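Local coordinates for MHC class I-like protein MILL2 (Mus musculus, PDB 6A97), which binds heparan sulfate proteoglycans on the fibroblast cell surface as a GPI-anchored, MHC class I-like membrane protein, at residues R26-A31 and Q114-C119; G95-V100 and W131-D136; L233-D238 and V264-L269; M204-C209 and T220-N225. All coordinates share one frame; numbering follows the deposited sequence.

Interaction 1: R26-A31 and Q114-C119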
loop_
_atom_site.group_PDB
_atom_site.type_symbol
_atom_site.label_atom_id
_atom_site.label_comp_id
_atom_site.label_asym_id
_atom_site.label_seq_id
_atom_site.Cartn_x
_atom_site.Cartn_y
_atom_site.Cartn_z
ATOM N N ARG A 26 4.933 23.696 -5.303
ATOM C CA ARG A 26 5.474 23.358 -6.614
ATOM C C ARG A 26 4.771 24.112 -7.733
ATOM O O ARG A 26 3.543 24.130 -7.808
ATOM C CB ARG A 26 5.372 21.853 -6.871
ATOM C CG ARG A 26 5.915 21.425 -8.233
ATOM C CD ARG A 26 5.724 19.929 -8.457
ATOM N NE ARG A 26 6.460 19.125 -7.483
ATOM C CZ ARG A 26 7.684 18.637 -7.680
ATOM N NH1 ARG A 26 8.270 17.913 -6.736
ATOM N NH2 ARG A 26 8.322 18.870 -8.820
ATOM N N TYR A 27 5.568 24.733 -8.595
ATOM C CA TYR A 27 5.075 25.406 -9.787
ATOM C C TYR A 27 5.356 24.528 -10.987
ATOM O O TYR A 27 6.518 24.227 -11.264
ATOM C CB TYR A 27 5.758 26.762 -9.989
ATOM C CG TYR A 27 5.623 27.749 -8.852
ATOM C CD1 TYR A 27 6.438 27.658 -7.727
ATOM C CD2 TYR A 27 4.713 28.802 -8.925
ATOM C CE1 TYR A 27 6.338 28.573 -6.694
ATOM C CE2 TYR A 27 4.602 29.724 -7.896
ATOM C CZ TYR A 27 5.416 29.604 -6.784
ATOM O OH TYR A 27 5.314 30.514 -5.755
ATOM N N ASN A 28 4.312 24.098 -11.686
ATOM C CA ASN A 28 4.489 23.409 -12.957
ATOM C C ASN A 28 4.196 24.376 -14.097
ATOM O O ASN A 28 3.053 24.802 -14.286
ATOM C CB ASN A 28 3.595 22.172 -13.041
ATOM C CG ASN A 28 4.220 20.962 -12.367
ATOM O OD1 ASN A 28 5.249 21.075 -11.709
ATOM N ND2 ASN A 28 3.601 19.802 -12.529
ATOM N N VAL A 29 5.238 24.736 -14.838
ATOM C CA VAL A 29 5.133 25.750 -15.880
ATOM C C VAL A 29 5.336 25.127 -17.249
ATOM O O VAL A 29 6.219 24.286 -17.436
ATOM C CB VAL A 29 6.175 26.879 -15.679
ATOM C CG1 VAL A 29 6.026 27.952 -16.742
ATOM C CG2 VAL A 29 6.054 27.485 -14.288
ATOM N N ARG A 30 4.525 25.536 -18.215
ATOM C CA ARG A 30 4.712 25.071 -19.582
ATOM C C ARG A 30 4.389 26.165 -20.594
ATOM O O ARG A 30 3.380 26.852 -20.463
ATOM C CB ARG A 30 3.849 23.840 -19.845
ATOM C CG ARG A 30 3.793 23.439 -21.301
ATOM C CD ARG A 30 3.203 22.056 -21.463
ATOM N NE ARG A 30 1.843 21.984 -20.943
ATOM C CZ ARG A 30 0.751 22.129 -21.689
ATOM N NH1 ARG A 30 0.860 22.350 -22.994
ATOM N NH2 ARG A 30 -0.452 22.038 -21.131
ATOM N N ALA A 31 5.247 26.322 -21.599
ATOM C CA ALA A 31 4.968 27.225 -22.714
ATOM C C ALA A 31 4.065 26.548 -23.734
ATOM O O ALA A 31 4.302 25.400 -24.121
ATOM C CB ALA A 31 6.260 27.677 -23.374
ATOM N N GLN A 114 9.171 22.952 -20.610
ATOM C CA GLN A 114 8.518 22.804 -19.312
ATOM C C GLN A 114 9.458 23.186 -18.187
ATOM O O GLN A 114 10.678 23.101 -18.325
ATOM C CB GLN A 114 8.042 21.364 -19.094
ATOM C CG GLN A 114 6.995 20.874 -20.087
ATOM C CD GLN A 114 6.844 19.358 -20.059
ATOM O OE1 GLN A 114 7.442 18.653 -20.869
ATOM N NE2 GLN A 114 6.054 18.852 -19.113
ATOM N N ALA A 115 8.885 23.584 -17.061
ATOM C CA ALA A 115 9.674 23.831 -15.871
ATOM C C ALA A 115 8.923 23.334 -14.652
ATOM O O ALA A 115 7.707 23.460 -14.574
ATOM C CB ALA A 115 9.999 25.319 -15.730
ATOM N N THR A 116 9.640 22.747 -13.704
ATOM C CA THR A 116 9.044 22.514 -12.405
ATOM C C THR A 116 9.976 23.110 -11.367
ATOM O O THR A 116 11.200 22.984 -11.459
ATOM C CB THR A 116 8.765 21.018 -12.132
ATOM O OG1 THR A 116 8.045 20.898 -10.904
ATOM C CG2 THR A 116 10.063 20.183 -12.047
ATOM N N LEU A 117 9.402 23.792 -10.388
ATOM C CA LEU A 117 10.226 24.500 -9.425
ATOM C C LEU A 117 9.444 24.744 -8.158
ATOM O O LEU A 117 8.219 24.624 -8.145
ATOM C CB LEU A 117 10.726 25.810 -10.039
ATOM C CG LEU A 117 9.709 26.903 -10.400
ATOM C CD1 LEU A 117 9.620 27.988 -9.318
ATOM C CD2 LEU A 117 9.977 27.484 -11.782
ATOM N N GLY A 118 10.150 25.064 -7.084
ATOM C CA GLY A 118 9.487 25.355 -5.831
ATOM C C GLY A 118 10.360 25.106 -4.623
ATOM O O GLY A 118 11.584 25.115 -4.717
ATOM N N CYS A 119 9.723 24.883 -3.481
ATOM C CA CYS A 119 10.451 24.735 -2.235
ATOM C C CYS A 119 9.734 23.768 -1.317
ATOM O O CYS A 119 8.527 23.544 -1.442
ATOM C CB CYS A 119 10.621 26.086 -1.542
ATOM S SG CYS A 119 9.048 26.859 -1.057
#
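R26 through R30 pair with G118 back to Q114 in antiparallel register, the strand axes approaching to 4.5 Å with 166° between their directions. This is the middle of the eight-stranded MHC class I platform, where strand 23-31 of the alpha-1 region adjoins strand 113-121 of alpha-2. Two backbone bonds close each of the hydrogen-bonded pairs Y27/L117 and V29/A115; Y27 N to L117 O is the shortest of the four at 2.7 Å. The face carrying Y27, V29, A115 and L117 is largely apolar and lies under helices 75-96 and 171-193. On it the Y27 and L117 side chains cross obliquely, CD1 to CD1 at 3.6 Å, while V29 CB meets A115 CB at 4.1 Å. The face carrying R26, N28 and T116 is polar, and there aromatic packing from the chain of another protein reaches N28 and T116, as expected for the class I light-chain partner. T116 OG1, anti to its backbone N (chi1 -174°), donates to N28 OD1 at 2.9 Å, the two side chains lying side by side. The same oxygen also accepts a bond: R26 NH2 donates to T116 OG1 over 2.9 Å, with OG1 tilted 15° from the guanidinium plane.

Interaction 2: G95-V100 and W131-D136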
loop_
_atom_site.group_PDB
_atom_site.type_symbol
_atom_site.label_atom_id
_atom_site.label_comp_id
_atom_site.label_asym_id
_atom_site.label_seq_id
_atom_site.Cartn_x
_atom_site.Cartn_y
_atom_site.Cartn_z
ATOM N N GLY A 95 10.429 36.524 -16.936
ATOM C CA GLY A 95 11.656 37.300 -16.987
ATOM C C GLY A 95 12.894 36.435 -16.811
ATOM O O GLY A 95 13.841 36.516 -17.594
ATOM N N MET A 96 12.879 35.590 -15.787
ATOM C CA MET A 96 14.022 34.731 -15.502
ATOM C C MET A 96 14.311 33.748 -16.633
ATOM O O MET A 96 15.469 33.433 -16.911
ATOM C CB MET A 96 13.799 33.970 -14.195
ATOM C CG MET A 96 14.152 34.782 -12.966
ATOM S SD MET A 96 14.030 33.834 -11.444
ATOM C CE MET A 96 12.268 33.913 -11.132
ATOM N N MET A 97 13.256 33.278 -17.292
ATOM C CA MET A 97 13.394 32.249 -18.319
ATOM C C MET A 97 13.365 32.820 -19.731
ATOM O O MET A 97 13.285 32.070 -20.707
ATOM C CB MET A 97 12.294 31.197 -18.156
ATOM C CG MET A 97 12.580 30.203 -17.033
ATOM S SD MET A 97 11.389 28.858 -16.921
ATOM C CE MET A 97 9.977 29.720 -16.242
ATOM N N ALA A 98 13.444 34.142 -19.829
ATOM C CA ALA A 98 13.319 34.842 -21.105
ATOM C C ALA A 98 14.366 34.401 -22.127
ATOM O O ALA A 98 14.050 34.201 -23.300
ATOM C CB ALA A 98 13.409 36.356 -20.885
ATOM N N GLU A 99 15.611 34.251 -21.687
ATOM C CA GLU A 99 16.684 33.934 -22.621
ATOM C C GLU A 99 16.601 32.485 -23.095
ATOM O O GLU A 99 16.854 32.200 -24.263
ATOM C CB GLU A 99 18.049 34.221 -21.993
ATOM C CG GLU A 99 19.020 34.912 -22.944
ATOM C CD GLU A 99 18.707 36.392 -23.148
ATOM O OE1 GLU A 99 17.679 36.877 -22.624
ATOM O OE2 GLU A 99 19.487 37.071 -23.848
ATOM N N VAL A 100 16.225 31.575 -22.200
ATOM C CA VAL A 100 16.006 30.187 -22.603
ATOM C C VAL A 100 14.871 30.120 -23.622
ATOM O O VAL A 100 14.977 29.445 -24.648
ATOM C CB VAL A 100 15.686 29.275 -21.401
ATOM C CG1 VAL A 100 15.156 27.929 -21.878
ATOM C CG2 VAL A 100 16.929 29.084 -20.536
ATOM N N TRP A 131 14.663 23.571 -8.965
ATOM C CA TRP A 131 14.249 24.143 -10.243
ATOM C C TRP A 131 14.791 23.302 -11.396
ATOM O O TRP A 131 16.004 23.221 -11.606
ATOM C CB TRP A 131 14.722 25.592 -10.360
ATOM C CG TRP A 131 14.108 26.367 -11.490
ATOM C CD1 TRP A 131 13.686 25.879 -12.693
ATOM C CD2 TRP A 131 13.831 27.774 -11.510
ATOM N NE1 TRP A 131 13.172 26.895 -13.463
ATOM C CE2 TRP A 131 13.249 28.069 -12.759
ATOM C CE3 TRP A 131 14.022 28.814 -10.592
ATOM C CZ2 TRP A 131 12.858 29.361 -13.118
ATOM C CZ3 TRP A 131 13.633 30.097 -10.951
ATOM C CH2 TRP A 131 13.061 30.359 -12.203
ATOM N N HIS A 132 13.880 22.674 -12.137
ATOM C CA HIS A 132 14.249 21.857 -13.289
ATOM C C HIS A 132 13.569 22.355 -14.556
ATOM O O HIS A 132 12.431 22.819 -14.514
ATOM C CB HIS A 132 13.873 20.391 -13.061
ATOM C CG HIS A 132 14.330 19.840 -11.746
ATOM N ND1 HIS A 132 15.588 19.309 -11.554
ATOM C CD2 HIS A 132 13.690 19.729 -10.558
ATOM C CE1 HIS A 132 15.704 18.901 -10.303
ATOM N NE2 HIS A 132 14.568 19.146 -9.676
ATOM N N LEU A 133 14.270 22.266 -15.681
ATOM C CA LEU A 133 13.664 22.535 -16.977
ATOM C C LEU A 133 13.609 21.250 -17.790
ATOM O O LEU A 133 14.487 20.390 -17.678
ATOM C CB LEU A 133 14.440 23.607 -17.746
ATOM C CG LEU A 133 14.619 24.977 -17.094
ATOM C CD1 LEU A 133 15.503 25.853 -17.958
ATOM C CD2 LEU A 133 13.271 25.630 -16.890
ATOM N N GLY A 134 12.576 21.127 -18.612
ATOM C CA GLY A 134 12.422 19.978 -19.480
ATOM C C GLY A 134 12.185 20.446 -20.898
ATOM O O GLY A 134 11.492 21.440 -21.128
ATOM N N TYR A 135 12.765 19.732 -21.854
ATOM C CA TYR A 135 12.626 20.090 -23.258
ATOM C C TYR A 135 12.261 18.852 -24.057
ATOM O O TYR A 135 12.955 17.836 -23.983
ATOM C CB TYR A 135 13.917 20.717 -23.796
ATOM C CG TYR A 135 13.764 21.317 -25.175
ATOM C CD1 TYR A 135 12.948 22.426 -25.382
ATOM C CD2 TYR A 135 14.428 20.780 -26.270
ATOM C CE1 TYR A 135 12.802 22.980 -26.639
ATOM C CE2 TYR A 135 14.288 21.330 -27.531
ATOM C CZ TYR A 135 13.474 22.428 -27.710
ATOM O OH TYR A 135 13.335 22.978 -28.963
ATOM N N ASP A 136 11.161 18.943 -24.800
ATOM C CA ASP A 136 10.625 17.821 -25.565
ATOM C C ASP A 136 10.495 16.557 -24.718
ATOM O O ASP A 136 10.808 15.456 -25.173
ATOM C CB ASP A 136 11.492 17.557 -26.800
ATOM C CG ASP A 136 11.261 18.582 -27.895
ATOM O OD1 ASP A 136 10.173 19.204 -27.905
ATOM O OD2 ASP A 136 12.158 18.767 -28.744
#
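M96, M97 and W131 form a double Met-aromatic contact between the alpha-1 helical segment and the floor strand 127-135 of the MHC class I platform. Both sulfurs approach the indole from its rim. M96 SD stands 4.8 Å from the centroid of the six-membered ring of W131, 76° off the ring normal, and its nearest ring atom is CH2. The M96 methyl CE lies in the ring plane, 3.8 Å from W131 CH2. M97 comes to a neighbouring rim position, CG against CZ2 of W131 at 4.0 Å, while its SD is 90° off the normal of the five-membered ring. W131 reaches this place with CG anti to its backbone N (chi1 -167°), and W150 meets the same indole edge-to-face. M97 lies where helix 75-96 passes into helix 98-104, and P169 touches both methionines. Beyond the indole, the M97 and L133 side chains run antiparallel and overlap side by side. No hydrogen bond crosses the contact, so dispersion and sulfur-aromatic contacts carry it. V100 adds a looser touch, CG2 to L133 CD1 at 4.4 Å, whereas M97 SD sits 3.7 Å from L133 CD2.

Interaction 3: L233-D238 and V264-L269. With SO4 (sulfate ion), chain E.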
loop_
_atom_site.group_PDB
_atom_site.type_symbol
_atom_site.label_atom_id
_atom_site.label_comp_id
_atom_site.label_asym_id
_atom_site.label_seq_id
_atom_site.Cartn_x
_atom_site.Cartn_y
_atom_site.Cartn_z
ATOM N N LEU A 233 -2.971 -0.919 -1.062
ATOM C CA LEU A 233 -3.951 -1.992 -1.122
ATOM C C LEU A 233 -3.212 -3.312 -1.233
ATOM O O LEU A 233 -2.242 -3.426 -1.985
ATOM C CB LEU A 233 -4.900 -1.820 -2.306
ATOM C CG LEU A 233 -5.999 -0.765 -2.207
ATOM C CD1 LEU A 233 -6.701 -0.627 -3.545
ATOM C CD2 LEU A 233 -7.003 -1.136 -1.116
ATOM N N VAL A 234 -3.660 -4.306 -0.479
ATOM C CA VAL A 234 -3.056 -5.627 -0.555
ATOM C C VAL A 234 -4.146 -6.692 -0.574
ATOM O O VAL A 234 -5.106 -6.623 0.193
ATOM C CB VAL A 234 -2.078 -5.882 0.624
ATOM C CG1 VAL A 234 -2.741 -5.596 1.956
ATOM C CG2 VAL A 234 -1.548 -7.310 0.586
ATOM N N TRP A 235 -4.019 -7.646 -1.488
ATOM C CA TRP A 235 -4.865 -8.826 -1.472
ATOM C C TRP A 235 -4.207 -9.877 -0.592
ATOM O O TRP A 235 -3.014 -10.158 -0.735
ATOM C CB TRP A 235 -5.093 -9.367 -2.883
ATOM C CG TRP A 235 -6.267 -8.754 -3.576
ATOM C CD1 TRP A 235 -6.239 -7.862 -4.612
ATOM C CD2 TRP A 235 -7.651 -8.977 -3.275
ATOM N NE1 TRP A 235 -7.517 -7.525 -4.979
ATOM C CE2 TRP A 235 -8.403 -8.195 -4.173
ATOM C CE3 TRP A 235 -8.324 -9.759 -2.333
ATOM C CZ2 TRP A 235 -9.794 -8.174 -4.157
ATOM C CZ3 TRP A 235 -9.709 -9.737 -2.319
ATOM C CH2 TRP A 235 -10.428 -8.954 -3.226
ATOM N N LEU A 236 -4.987 -10.448 0.320
ATOM C CA LEU A 236 -4.470 -11.418 1.276
ATOM C C LEU A 236 -5.127 -12.776 1.081
ATOM O O LEU A 236 -6.345 -12.869 0.955
ATOM C CB LEU A 236 -4.700 -10.932 2.713
ATOM C CG LEU A 236 -4.017 -9.624 3.127
ATOM C CD1 LEU A 236 -4.614 -9.098 4.424
ATOM C CD2 LEU A 236 -2.528 -9.821 3.276
ATOM N N GLN A 237 -4.315 -13.825 1.045
ATOM C CA GLN A 237 -4.837 -15.184 1.038
ATOM C C GLN A 237 -4.333 -15.905 2.273
ATOM O O GLN A 237 -3.128 -16.119 2.422
ATOM C CB GLN A 237 -4.425 -15.936 -0.227
ATOM C CG GLN A 237 -4.779 -17.415 -0.172
ATOM C CD GLN A 237 -4.625 -18.114 -1.508
ATOM O OE1 GLN A 237 -3.752 -17.773 -2.305
ATOM N NE2 GLN A 237 -5.477 -19.103 -1.759
ATOM N N ASP A 238 -5.261 -16.270 3.155
ATOM C CA ASP A 238 -4.924 -16.858 4.449
ATOM C C ASP A 238 -3.873 -16.019 5.176
ATOM O O ASP A 238 -2.859 -16.541 5.637
ATOM C CB ASP A 238 -4.435 -18.298 4.280
ATOM C CG ASP A 238 -5.459 -19.183 3.597
ATOM O OD1 ASP A 238 -6.663 -19.046 3.905
ATOM O OD2 ASP A 238 -5.062 -20.014 2.753
ATOM N N VAL A 264 -7.047 -2.557 -7.177
ATOM C CA VAL A 264 -6.184 -3.721 -7.394
ATOM C C VAL A 264 -7.053 -4.931 -7.685
ATOM O O VAL A 264 -8.021 -5.194 -6.967
ATOM C CB VAL A 264 -5.275 -4.037 -6.178
ATOM C CG1 VAL A 264 -4.350 -5.197 -6.498
ATOM C CG2 VAL A 264 -4.451 -2.835 -5.781
ATOM N N SER A 265 -6.715 -5.661 -8.742
ATOM C CA SER A 265 -7.454 -6.866 -9.096
ATOM C C SER A 265 -6.565 -8.102 -9.089
ATOM O O SER A 265 -5.354 -8.005 -9.277
ATOM C CB SER A 265 -8.107 -6.709 -10.471
ATOM O OG SER A 265 -9.144 -5.746 -10.426
ATOM N N ILE A 266 -7.182 -9.261 -8.858
ATOM C CA ILE A 266 -6.517 -10.554 -8.977
ATOM C C ILE A 266 -7.466 -11.545 -9.627
ATOM O O ILE A 266 -8.679 -11.333 -9.636
ATOM C CB ILE A 266 -6.070 -11.122 -7.611
ATOM C CG1 ILE A 266 -7.266 -11.219 -6.661
ATOM C CG2 ILE A 266 -4.960 -10.264 -7.000
ATOM C CD1 ILE A 266 -6.943 -11.865 -5.328
ATOM N N ARG A 267 -6.914 -12.626 -10.168
ATOM C CA ARG A 267 -7.733 -13.687 -10.731
ATOM C C ARG A 267 -7.587 -14.943 -9.892
ATOM O O ARG A 267 -6.476 -15.365 -9.572
ATOM C CB ARG A 267 -7.350 -13.961 -12.186
ATOM C CG ARG A 267 -7.725 -12.828 -13.122
ATOM C CD ARG A 267 -6.587 -12.483 -14.055
ATOM N NE ARG A 267 -6.446 -11.038 -14.203
ATOM C CZ ARG A 267 -5.791 -10.263 -13.344
ATOM N NH1 ARG A 267 -5.214 -10.794 -12.275
ATOM N NH2 ARG A 267 -5.711 -8.959 -13.552
ATOM N N VAL A 268 -8.720 -15.524 -9.512
ATOM C CA VAL A 268 -8.724 -16.740 -8.720
ATOM C C VAL A 268 -9.623 -17.750 -9.398
ATOM O O VAL A 268 -10.303 -17.424 -10.371
ATOM C CB VAL A 268 -9.211 -16.485 -7.279
ATOM C CG1 VAL A 268 -8.438 -15.338 -6.664
ATOM C CG2 VAL A 268 -10.708 -16.188 -7.262
ATOM N N LEU A 269 -9.615 -18.976 -8.889
ATOM C CA LEU A 269 -10.477 -20.027 -9.407
ATOM C C LEU A 269 -11.862 -19.944 -8.769
ATOM O O LEU A 269 -11.990 -19.521 -7.620
ATOM C CB LEU A 269 -9.854 -21.401 -9.155
ATOM C CG LEU A 269 -8.437 -21.596 -9.693
ATOM C CD1 LEU A 269 -7.890 -22.951 -9.274
ATOM C CD2 LEU A 269 -8.412 -21.445 -11.210
HETATM S S SO4 E . -3.133 -12.470 -11.301
HETATM O O1 SO4 E . -3.963 -12.393 -10.104
HETATM O O2 SO4 E . -1.956 -13.288 -11.026
HETATM O O3 SO4 E . -2.699 -11.135 -11.694
HETATM O O4 SO4 E . -3.910 -13.068 -12.379
#
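W235 presents one indole face to I266 and its NE1 edge to V264. Over that face stands I266 CD1, 3.5 Å above the plane and 3.8 Å from the centroid of the five-membered ring, a CH-pi contact displaced toward the rim. At the edge, W235 NE1 donates to V264 O over 3.1 Å; the N-H...O angle is 165° and the acceptor is close to the ring plane. Seen from the carbonyl, however, the donor stands 63° above the carbonyl plane. V264 CG1 also touches W235 CD1 at 3.8 Å, and beside it V264 CG2 meets L233 CB at 3.6 Å. The strands belong to the two different sheets of the immunoglobulin C1-set sandwich, their axes 7.9 Å apart at 25°, and no backbone-to-backbone bond joins them; side chains reach across, one of them to a backbone carbonyl. W235 also packs on C221 of the intersheet disulfide, the tryptophan-on-cystine core of immunoglobulin domains. On the outer side, R267 N donates to sulfate O1 at 3.0 Å; this ion, probably from the crystallisation liquor, is also bound by R61, E62 and T63 of the second subunit. The fit of R267 NH1 to the sulfate is too close to interpret. The chemistry implies a sandwich interior held mainly by apolar contacts, with one directional bond that probably restricts rotation of the indole and satisfies its buried N-H.

Interaction 4: M204-C209 and T220-N225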
loop_
_atom_site.group_PDB
_atom_site.type_symbol
_atom_site.label_atom_id
_atom_site.label_comp_id
_atom_site.label_asym_id
_atom_site.label_seq_id
_atom_site.Cartn_x
_atom_site.Cartn_y
_atom_site.Cartn_z
ATOM N N MET A 204 -13.346 4.320 2.167
ATOM C CA MET A 204 -14.187 3.137 2.097
ATOM C C MET A 204 -13.635 2.156 1.069
ATOM O O MET A 204 -12.921 2.544 0.146
ATOM C CB MET A 204 -15.629 3.511 1.751
ATOM C CG MET A 204 -15.833 3.941 0.316
ATOM S SD MET A 204 -17.578 4.124 -0.096
ATOM C CE MET A 204 -18.106 2.412 -0.092
ATOM N N VAL A 205 -13.970 0.884 1.238
ATOM C CA VAL A 205 -13.501 -0.157 0.335
ATOM C C VAL A 205 -14.678 -0.956 -0.199
ATOM O O VAL A 205 -15.609 -1.259 0.542
ATOM C CB VAL A 205 -12.513 -1.108 1.041
ATOM C CG1 VAL A 205 -12.149 -2.280 0.140
ATOM C CG2 VAL A 205 -11.271 -0.355 1.467
ATOM N N THR A 206 -14.647 -1.272 -1.489
ATOM C CA THR A 206 -15.607 -2.203 -2.062
ATOM C C THR A 206 -14.874 -3.373 -2.714
ATOM O O THR A 206 -13.742 -3.231 -3.178
ATOM C CB THR A 206 -16.509 -1.537 -3.115
ATOM O OG1 THR A 206 -15.717 -1.152 -4.246
ATOM C CG2 THR A 206 -17.216 -0.314 -2.534
ATOM N N VAL A 207 -15.527 -4.528 -2.745
ATOM C CA VAL A 207 -14.999 -5.686 -3.451
ATOM C C VAL A 207 -16.048 -6.202 -4.419
ATOM O O VAL A 207 -17.177 -6.482 -4.022
ATOM C CB VAL A 207 -14.597 -6.815 -2.482
ATOM C CG1 VAL A 207 -14.215 -8.070 -3.255
ATOM C CG2 VAL A 207 -13.462 -6.362 -1.573
ATOM N N THR A 208 -15.684 -6.315 -5.691
ATOM C CA THR A 208 -16.594 -6.871 -6.684
ATOM C C THR A 208 -15.999 -8.119 -7.322
ATOM O O THR A 208 -14.778 -8.287 -7.362
ATOM C CB THR A 208 -16.930 -5.851 -7.786
ATOM O OG1 THR A 208 -15.732 -5.482 -8.482
ATOM C CG2 THR A 208 -17.571 -4.608 -7.185
ATOM N N CYS A 209 -16.871 -8.988 -7.821
ATOM C CA CYS A 209 -16.454 -10.220 -8.472
ATOM C C CYS A 209 -17.013 -10.277 -9.887
ATOM O O CYS A 209 -18.125 -9.816 -10.140
ATOM C CB CYS A 209 -16.923 -11.442 -7.674
ATOM S SG CYS A 209 -16.655 -11.334 -5.887
ATOM N N THR A 220 -12.017 -7.616 -7.711
ATOM C CA THR A 220 -11.530 -6.247 -7.785
ATOM C C THR A 220 -11.801 -5.494 -6.494
ATOM O O THR A 220 -12.942 -5.395 -6.039
ATOM C CB THR A 220 -12.160 -5.487 -8.956
ATOM O OG1 THR A 220 -11.847 -6.167 -10.177
ATOM C CG2 THR A 220 -11.629 -4.057 -9.017
ATOM N N CYS A 221 -10.734 -4.974 -5.904
ATOM C CA CYS A 221 -10.840 -4.168 -4.705
ATOM C C CYS A 221 -10.655 -2.693 -5.045
ATOM O O CYS A 221 -9.662 -2.321 -5.667
ATOM C CB CYS A 221 -9.802 -4.610 -3.678
ATOM S SG CYS A 221 -9.802 -3.630 -2.181
ATOM N N ARG A 222 -11.613 -1.861 -4.645
ATOM C CA ARG A 222 -11.511 -0.420 -4.863
ATOM C C ARG A 222 -11.593 0.345 -3.553
ATOM O O ARG A 222 -12.436 0.054 -2.707
ATOM C CB ARG A 222 -12.607 0.072 -5.807
ATOM C CG ARG A 222 -12.530 -0.504 -7.212
ATOM C CD ARG A 222 -13.705 -0.021 -8.054
ATOM N NE ARG A 222 -13.582 1.400 -8.373
ATOM C CZ ARG A 222 -14.482 2.099 -9.062
ATOM N NH1 ARG A 222 -15.590 1.514 -9.504
ATOM N NH2 ARG A 222 -14.272 3.387 -9.304
ATOM N N ALA A 223 -10.712 1.326 -3.392
ATOM C CA ALA A 223 -10.755 2.209 -2.236
ATOM C C ALA A 223 -11.195 3.595 -2.683
ATOM O O ALA A 223 -10.634 4.142 -3.623
ATOM C CB ALA A 223 -9.396 2.269 -1.553
ATOM N N PHE A 224 -12.205 4.150 -2.019
ATOM C CA PHE A 224 -12.730 5.470 -2.357
ATOM C C PHE A 224 -12.487 6.468 -1.236
ATOM O O PHE A 224 -12.203 6.087 -0.097
ATOM C CB PHE A 224 -14.235 5.411 -2.642
ATOM C CG PHE A 224 -14.607 4.550 -3.812
ATOM C CD1 PHE A 224 -14.801 3.189 -3.651
ATOM C CD2 PHE A 224 -14.783 5.103 -5.071
ATOM C CE1 PHE A 224 -15.157 2.391 -4.722
ATOM C CE2 PHE A 224 -15.134 4.311 -6.151
ATOM C CZ PHE A 224 -15.323 2.953 -5.974
ATOM N N ASN A 225 -12.619 7.747 -1.573
ATOM C CA ASN A 225 -12.660 8.821 -0.589
ATOM C C ASN A 225 -11.361 8.953 0.176
ATOM O O ASN A 225 -11.364 9.173 1.385
ATOM C CB ASN A 225 -13.817 8.606 0.392
ATOM C CG ASN A 225 -14.379 9.909 0.924
ATOM O OD1 ASN A 225 -14.544 10.873 0.177
ATOM N ND2 ASN A 225 -14.679 9.945 2.219
HETATM O O HOH W 1 -14.562 -3.060 -5.935
HETATM O O HOH W 2 -13.939 -7.749 -10.657
#
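F224 and M204 pair at the open end of the antiparallel hairpin that begins the immunoglobulin C1-set domain, away from its turn, with strand axes 4.7 Å apart at 155°. Six backbone bonds, in the pairs M204/F224, T206/R222 and T208/T220, define the register. F224 can be followed outward. Its CB meets M204 CG at 3.7 Å, and CG, anti to the carbonyl carbon (chi1 -62°), starts a ring on the face shared with T206 and R222, crossing the T206 side chain at about a right angle. CD1 is 4.2 Å from M204 CG, while M204 SD is placed obliquely to the ring in a Met-aromatic contact. Farther out, CE1 touches T206 OG1 at 3.6 Å, the oxygen lying in the ring plane. At the tip, CZ sits 3.2 Å above the centre of the R222 guanidinium, so the ring meets that group's face by its rim. R222 NH2 is hydrogen-bonded to Q261 and to the backbone of another protein's chain, which would hold the guanidinium in place. On the reverse face, V205 CG1 packs 3.6 Å from SG of C221, itself disulfide-bonded to C278. A water bridges the two strands, 2.8 Å from T206 OG1 and donating to T220 O.

Interactions 1 and 2 share the class I platform: strands 113-121 and 127-135 are neighbours in its sheet, and L117 CD2 packs 3.5 Å from W131 CE2. Interactions 3 and 4 share the immunoglobulin domain, where V264 O and C221 N are probably hydrogen-bonded at 2.9 Å and W235 CH2 rests 3.9 Å from V207 CG1. The two pairs are far apart, with the centres of interactions 1 and 3 about 39 Å from each other. Interactions 1 and 4 are backbone-bonded antiparallel pairs, the first buried, the second partly exposed on an outermost strand with bridging water. Interactions 2 and 3 are buried layer-to-layer contacts carried by tryptophans, one touched by sulfur at its rim, the other hydrogen-bonded.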